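Local coordinates for protein cellulase IBT99 (Metagenomes, PDB 6WBT) that probably hydrolyses 6-phospho-alpha-glucosides, using bound NAD and a manganese ion as in other family 4 glycosidases, at residues Lys6-Gly11 against Thr77-Ile82; Gly105-Glu110 against Asn415-Ser420. All coordinates share one frame; numbering follows the deposited sequence.

Both contacts are buried, but they hold together different kinds of element on opposite sides of the chain's centre, about 36 Å apart between centres. Contact 1 joins neighbouring parallel strands, 5-10 and 81-84, of the nucleotide-binding sheet, and backbone hydrogen bonds, a buried lysine and aliphatic packing share the work. Contact 2 brings together two loops that follow helices 90-103 and 405-414, one from each of the two family regions, and meets mainly through methyl, methylene and thiol groups, with no hydrogen bond between the loops. Both lead to the same cofactor: C10 and G11 of contact 1 touch NAD, whereas in contact 2 it is E110, beyond the packed residues, that binds NAD and the sugar phosphate.

Contact 1. Residues Lys6-Gly11 against Thr77-Ile82; sequences KIVICG and TDADYI
K6 stretches past the turn at T77 and D78 with its CG anti to the backbone N (chi1 172°) and the rest of the chain extended; its CD lies 3.6 Å from D78 O. NZ finishes at T77 O, modelled too close for the length to be trusted. It also makes a weak hydrogen bond to E74 O and a cation-pi contact with W37, a setting that suits a long shaft with a charged tip. D80, just before strand 81-84, answers: its OD2 takes K6 N at 2.9 Å through the anti lone pair, while OD1 turns to K3, outside the two segments, in a salt bridge. Beyond this point the backbones pair in parallel, V8 N giving a nearly straight bond (171°) to Y81 O. These are adjacent inner strands of a Rossmann-type sheet, and NAD lies against C10 and G11 where strand 5-10 ends. Apolar side chains pack on both faces of the sheet. I7 CD1 approaches Y81 CB at 3.7 Å, the two side chains crossing obliquely, and the Y81 ring continues onto helix 321-334. On the other face V8 CG2 meets the A79 methyl at 4.0 Å, while I82 CG2 packs against C10 CB and both residues touch L130 of helix 114-136.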
loop_
_atom_site.group_PDB
_atom_site.type_symbol
_atom_site.label_atom_id
_atom_site.label_comp_id
_atom_site.label_asym_id
_atom_site.label_seq_id
_atom_site.Cartn_x
_atom_site.Cartn_y
_atom_site.Cartn_z
ATOM N N LYS A 6 -18.876 26.505 28.403
ATOM C CA LYS A 6 -18.011 26.387 29.572
ATOM C C LYS A 6 -16.606 26.044 29.089
ATOM O O LYS A 6 -16.345 24.910 28.672
ATOM C CB LYS A 6 -18.536 25.326 30.537
ATOM C CG LYS A 6 -17.594 25.012 31.691
ATOM C CD LYS A 6 -18.151 23.910 32.578
ATOM C CE LYS A 6 -17.163 23.527 33.668
ATOM N NZ LYS A 6 -17.712 22.482 34.578
ATOM N N ILE A 7 -15.706 27.023 29.141
ATOM C CA ILE A 7 -14.336 26.863 28.667
ATOM C C ILE A 7 -13.447 26.525 29.855
ATOM O O ILE A 7 -13.482 27.215 30.883
ATOM C CB ILE A 7 -13.842 28.130 27.950
ATOM C CG1 ILE A 7 -14.908 28.648 26.982
ATOM C CG2 ILE A 7 -12.545 27.848 27.209
ATOM C CD1 ILE A 7 -15.253 27.680 25.871
ATOM N N VAL A 8 -12.650 25.469 29.717
ATOM C CA VAL A 8 -11.762 25.000 30.773
ATOM C C VAL A 8 -10.334 25.025 30.249
ATOM O O VAL A 8 -10.056 24.502 29.163
ATOM C CB VAL A 8 -12.141 23.587 31.252
ATOM C CG1 VAL A 8 -11.210 23.135 32.366
ATOM C CG2 VAL A 8 -13.589 23.554 31.710
ATOM N N ILE A 9 -9.434 25.630 31.017
ATOM C CA ILE A 9 -8.015 25.679 30.686
ATOM C C ILE A 9 -7.319 24.655 31.575
ATOM O O ILE A 9 -7.026 24.923 32.744
ATOM C CB ILE A 9 -7.435 27.083 30.870
ATOM C CG1 ILE A 9 -8.151 28.078 29.956
ATOM C CG2 ILE A 9 -5.940 27.082 30.588
ATOM C CD1 ILE A 9 -7.596 29.481 30.028
ATOM N N CYS A 10 -7.060 23.473 31.024
ATOM C CA CYS A 10 -6.369 22.411 31.753
ATOM C C CYS A 10 -4.908 22.806 31.917
ATOM O O CYS A 10 -4.115 22.713 30.977
ATOM C CB CYS A 10 -6.507 21.082 31.020
ATOM S SG CYS A 10 -5.771 19.676 31.886
ATOM N N GLY A 11 -4.547 23.248 33.117
ATOM C CA GLY A 11 -3.212 23.752 33.366
ATOM C C GLY A 11 -3.207 25.256 33.543
ATOM O O GLY A 11 -2.421 25.964 32.906
ATOM N N THR A 77 -17.001 18.845 34.483
ATOM C CA THR A 77 -18.421 18.544 34.351
ATOM C C THR A 77 -19.076 19.522 33.384
ATOM O O THR A 77 -18.963 20.741 33.547
ATOM C CB THR A 77 -19.119 18.606 35.709
ATOM O OG1 THR A 77 -18.632 17.551 36.546
ATOM C CG2 THR A 77 -20.625 18.458 35.542
ATOM N N ASP A 78 -19.758 18.979 32.372
ATOM C CA ASP A 78 -20.447 19.775 31.356
ATOM C C ASP A 78 -19.489 20.722 30.636
ATOM O O ASP A 78 -19.884 21.796 30.177
ATOM C CB ASP A 78 -21.620 20.554 31.963
ATOM C CG ASP A 78 -22.637 20.980 30.923
ATOM O OD1 ASP A 78 -22.594 20.446 29.795
ATOM O OD2 ASP A 78 -23.472 21.856 31.231
ATOM N N ALA A 79 -18.221 20.331 30.533
ATOM C CA ALA A 79 -17.237 21.147 29.837
ATOM C C ALA A 79 -17.492 21.114 28.335
ATOM O O ALA A 79 -17.674 20.044 27.747
ATOM C CB ALA A 79 -15.825 20.657 30.147
ATOM N N ASP A 80 -17.503 22.293 27.717
ATOM C CA ASP A 80 -17.715 22.437 26.282
ATOM C C ASP A 80 -16.417 22.483 25.488
ATOM O O ASP A 80 -16.347 21.904 24.400
ATOM C CB ASP A 80 -18.531 23.701 25.991
ATOM C CG ASP A 80 -19.983 23.559 26.397
ATOM O OD1 ASP A 80 -20.616 22.561 25.993
ATOM O OD2 ASP A 80 -20.489 24.441 27.118
ATOM N N TYR A 81 -15.390 23.162 25.994
ATOM C CA TYR A 81 -14.109 23.242 25.303
ATOM C C TYR A 81 -12.988 23.239 26.329
ATOM O O TYR A 81 -12.972 24.076 27.237
ATOM C CB TYR A 81 -14.033 24.489 24.417
ATOM C CG TYR A 81 -14.905 24.388 23.187
ATOM C CD1 TYR A 81 -16.185 24.928 23.171
ATOM C CD2 TYR A 81 -14.455 23.737 22.046
ATOM C CE1 TYR A 81 -16.987 24.829 22.052
ATOM C CE2 TYR A 81 -15.250 23.634 20.921
ATOM C CZ TYR A 81 -16.515 24.180 20.929
ATOM O OH TYR A 81 -17.307 24.077 19.810
ATOM N N ILE A 82 -12.055 22.305 26.177
ATOM C CA ILE A 82 -10.938 22.135 27.098
ATOM C C ILE A 82 -9.658 22.483 26.354
ATOM O O ILE A 82 -9.294 21.814 25.379
ATOM C CB ILE A 82 -10.872 20.706 27.663
ATOM C CG1 ILE A 82 -12.149 20.365 28.440
ATOM C CG2 ILE A 82 -9.648 20.544 28.552
ATOM C CD1 ILE A 82 -13.245 19.734 27.598
#

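Contact 2. Residues Gly105-Glu110 against Asn415-Ser420; sequences GCVGQE and NRTIPS. With G6P (6-O-phosphono-alpha-D-glucopyranose), chain F; NAD (nicotinamide-adenine-dinucleotide), chain G.
T417 meets C106 and V107 through its methyl group rather than its hydroxyl, and the two loops touch without any hydrogen bond between them. CG2, anti to the threonine's own backbone N, comes 3.7 Å from V107 CB and 4.0 Å from C106 CB; the V107 and T417 side chains cross at about a right angle. Beside them, C106 places SG anti to its carbonyl carbon (chi1 -62°), 3.9 Å from P419 CD and 4.2 Å from I418 CD1. A small, only weakly polar thiol fits this spot, which V423 and L427 of helix 421-434 also line. The loop 415-420 is shaped by an Asx turn in which N415 OD1 accepts T417 N at 2.8 Å, and R416 bonds to T413 O of a neighbouring subunit. Farther along the other loop, E110 extends away from this packing to the ligands. Its OE1 accepts a hydrogen bond from O4 of the sugar at 2.8 Å and a weak one from O3; OE2 accepts one from NAD O2D at 3.2 Å and forms a salt bridge with R87. An alanine here would probably leave O4 and O2D without this acceptor and R87 without its carboxylate mate. One acidic side chain joining cofactor ribose to phosphorylated sugar fits the NAD-dependent active site of family 4 glycosidases.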
loop_
_atom_site.group_PDB
_atom_site.type_symbol
_atom_site.label_atom_id
_atom_site.label_comp_id
_atom_site.label_asym_id
_atom_site.label_seq_id
_atom_site.Cartn_x
_atom_site.Cartn_y
_atom_site.Cartn_z
ATOM N N GLY A 105 26.679 14.617 26.163
ATOM C CA GLY A 105 27.054 15.180 24.877
ATOM C C GLY A 105 25.989 15.082 23.807
ATOM O O GLY A 105 26.316 14.888 22.629
ATOM N N CYS A 106 24.719 15.214 24.184
ATOM C CA CYS A 106 23.614 15.150 23.241
ATOM C C CYS A 106 22.764 16.408 23.366
ATOM O O CYS A 106 22.826 17.128 24.365
ATOM C CB CYS A 106 22.749 13.901 23.466
ATOM S SG CYS A 106 23.629 12.339 23.232
ATOM N N VAL A 107 21.967 16.662 22.329
ATOM C CA VAL A 107 21.132 17.858 22.288
ATOM C C VAL A 107 20.053 17.751 23.357
ATOM O O VAL A 107 19.191 16.868 23.305
ATOM C CB VAL A 107 20.514 18.051 20.897
ATOM C CG1 VAL A 107 19.482 19.171 20.927
ATOM C CG2 VAL A 107 21.595 18.345 19.875
ATOM N N GLY A 108 20.097 18.655 24.332
ATOM C CA GLY A 108 19.082 18.710 25.364
ATOM C C GLY A 108 18.025 19.752 25.070
ATOM O O GLY A 108 18.182 20.925 25.425
ATOM N N GLN A 109 16.945 19.337 24.416
ATOM C CA GLN A 109 15.879 20.238 24.012
ATOM C C GLN A 109 14.580 19.841 24.702
ATOM O O GLN A 109 14.443 18.735 25.234
ATOM C CB GLN A 109 15.702 20.231 22.486
ATOM C CG GLN A 109 15.308 21.575 21.887
ATOM C CD GLN A 109 13.809 21.800 21.874
ATOM O OE1 GLN A 109 13.028 20.849 21.844
ATOM N NE2 GLN A 109 13.399 23.062 21.905
ATOM N N GLU A 110 13.623 20.771 24.692
ATOM C CA GLU A 110 12.339 20.536 25.342
ATOM C C GLU A 110 11.594 19.375 24.695
ATOM O O GLU A 110 11.102 18.475 25.386
ATOM C CB GLU A 110 11.491 21.808 25.291
ATOM C CG GLU A 110 10.123 21.673 25.937
ATOM C CD GLU A 110 9.148 22.733 25.461
ATOM O OE1 GLU A 110 9.055 22.946 24.234
ATOM O OE2 GLU A 110 8.480 23.356 26.312
ATOM N N ASN A 415 16.724 7.526 17.480
ATOM C CA ASN A 415 16.740 8.977 17.343
ATOM C C ASN A 415 18.049 9.457 16.728
ATOM O O ASN A 415 19.120 8.896 16.981
ATOM C CB ASN A 415 16.525 9.637 18.706
ATOM C CG ASN A 415 16.122 11.093 18.591
ATOM O OD1 ASN A 415 16.968 11.974 18.439
ATOM N ND2 ASN A 415 14.822 11.354 18.664
ATOM N N ARG A 416 17.956 10.511 15.911
ATOM C CA ARG A 416 19.137 11.032 15.229
ATOM C C ARG A 416 20.074 11.753 16.189
ATOM O O ARG A 416 21.288 11.791 15.954
ATOM C CB ARG A 416 18.721 11.973 14.097
ATOM C CG ARG A 416 17.837 11.330 13.041
ATOM C CD ARG A 416 17.599 12.272 11.870
ATOM N NE ARG A 416 18.838 12.590 11.166
ATOM C CZ ARG A 416 19.334 11.870 10.165
ATOM N NH1 ARG A 416 18.696 10.785 9.747
ATOM N NH2 ARG A 416 20.468 12.234 9.582
ATOM N N THR A 417 19.536 12.334 17.264
ATOM C CA THR A 417 20.382 13.034 18.228
ATOM C C THR A 417 21.336 12.072 18.927
ATOM O O THR A 417 22.498 12.413 19.177
ATOM C CB THR A 417 19.512 13.768 19.251
ATOM O OG1 THR A 417 18.733 14.771 18.587
ATOM C CG2 THR A 417 20.372 14.428 20.320
ATOM N N ILE A 418 20.869 10.867 19.233
ATOM C CA ILE A 418 21.688 9.867 19.913
ATOM C C ILE A 418 22.655 9.258 18.905
ATOM O O ILE A 418 22.219 8.712 17.881
ATOM C CB ILE A 418 20.816 8.789 20.574
ATOM C CG1 ILE A 418 19.635 9.436 21.301
ATOM C CG2 ILE A 418 21.643 7.959 21.541
ATOM C CD1 ILE A 418 20.037 10.406 22.384
ATOM N N PRO A 419 23.966 9.323 19.149
ATOM C CA PRO A 419 24.911 8.826 18.135
ATOM C C PRO A 419 24.964 7.311 18.047
ATOM O O PRO A 419 25.012 6.766 16.938
ATOM C CB PRO A 419 26.249 9.421 18.592
ATOM C CG PRO A 419 26.099 9.577 20.070
ATOM C CD PRO A 419 24.652 9.917 20.310
ATOM N N SER A 420 24.961 6.612 19.181
ATOM C CA SER A 420 25.094 5.163 19.194
ATOM C C SER A 420 24.079 4.565 20.156
ATOM O O SER A 420 23.467 5.265 20.967
ATOM C CB SER A 420 26.513 4.732 19.590
ATOM O OG SER A 420 26.817 5.139 20.911
HETATM C C1 G6P F . 7.311 27.371 20.103
HETATM C C2 G6P F . 7.353 25.845 20.060
HETATM C C3 G6P F . 7.202 25.253 21.457
HETATM C C4 G6P F . 8.188 25.903 22.419
HETATM C C5 G6P F . 8.023 27.416 22.364
HETATM C C6 G6P F . 8.944 28.144 23.338
HETATM O O1 G6P F . 6.007 27.801 20.507
HETATM O O2 G6P F . 6.299 25.361 19.222
HETATM O O3 G6P F . 7.432 23.842 21.407
HETATM O O4 G6P F . 7.948 25.435 23.751
HETATM O O5 G6P F . 8.279 27.861 21.031
HETATM O O6 G6P F . 9.646 27.219 24.166
HETATM P P G6P F . 10.411 27.746 25.480
HETATM O O1P G6P F . 11.696 26.956 25.503
HETATM O O2P G6P F . 9.458 27.448 26.613
HETATM O O3P G6P F . 10.599 29.221 25.213
HETATM P PA NAD G . 4.473 25.733 33.151
HETATM O O1A NAD G . 5.365 24.704 33.760
HETATM O O2A NAD G . 4.768 27.170 33.429
HETATM O O5B NAD G . 2.953 25.410 33.560
HETATM C C5B NAD G . 2.399 24.097 33.268
HETATM C C4B NAD G . 1.215 23.846 34.169
HETATM O O4B NAD G . 0.690 22.512 33.929
HETATM C C3B NAD G . 1.490 23.913 35.681
HETATM O O3B NAD G . 0.509 24.730 36.308
HETATM C C2B NAD G . 1.332 22.455 36.125
HETATM O O2B NAD G . 1.001 22.298 37.488
HETATM C C1B NAD G . 0.246 22.000 35.162
HETATM N N9A NAD G . 0.102 20.552 35.060
HETATM C C8A NAD G . 1.108 19.621 35.110
HETATM N N7A NAD G . 0.683 18.387 35.001
HETATM C C5A NAD G . -0.694 18.507 34.885
HETATM C C6A NAD G . -1.717 17.550 34.743
HETATM N N6A NAD G . -1.501 16.239 34.696
HETATM N N1A NAD G . -2.990 18.005 34.657
HETATM C C2A NAD G . -3.200 19.326 34.707
HETATM N N3A NAD G . -2.319 20.314 34.836
HETATM C C4A NAD G . -1.067 19.838 34.922
HETATM O O3 NAD G . 4.440 25.518 31.563
HETATM P PN NAD G . 4.511 26.543 30.330
HETATM O O1N NAD G . 3.479 27.604 30.521
HETATM O O2N NAD G . 5.931 26.957 30.127
HETATM O O5D NAD G . 4.064 25.578 29.132
HETATM C C5D NAD G . 2.810 24.865 29.271
HETATM C C4D NAD G . 2.705 23.828 28.182
HETATM O O4D NAD G . 2.500 24.492 26.914
HETATM C C3D NAD G . 3.946 22.948 27.976
HETATM O O3D NAD G . 3.553 21.591 27.825
HETATM C C2D NAD G . 4.499 23.515 26.664
HETATM O O2D NAD G . 5.393 22.656 25.976
HETATM C C1D NAD G . 3.200 23.774 25.912
HETATM N N1N NAD G . 3.392 24.660 24.729
HETATM C C2N NAD G . 3.340 24.131 23.468
HETATM C C3N NAD G . 3.542 24.933 22.355
HETATM C C7N NAD G . 3.415 24.299 20.993
HETATM O O7N NAD G . 4.144 24.677 20.081
HETATM N N7N NAD G . 2.481 23.371 20.831
HETATM C C4N NAD G . 3.833 26.281 22.539
HETATM C C5N NAD G . 3.848 26.808 23.812
HETATM C C6N NAD G . 3.622 25.984 24.892
#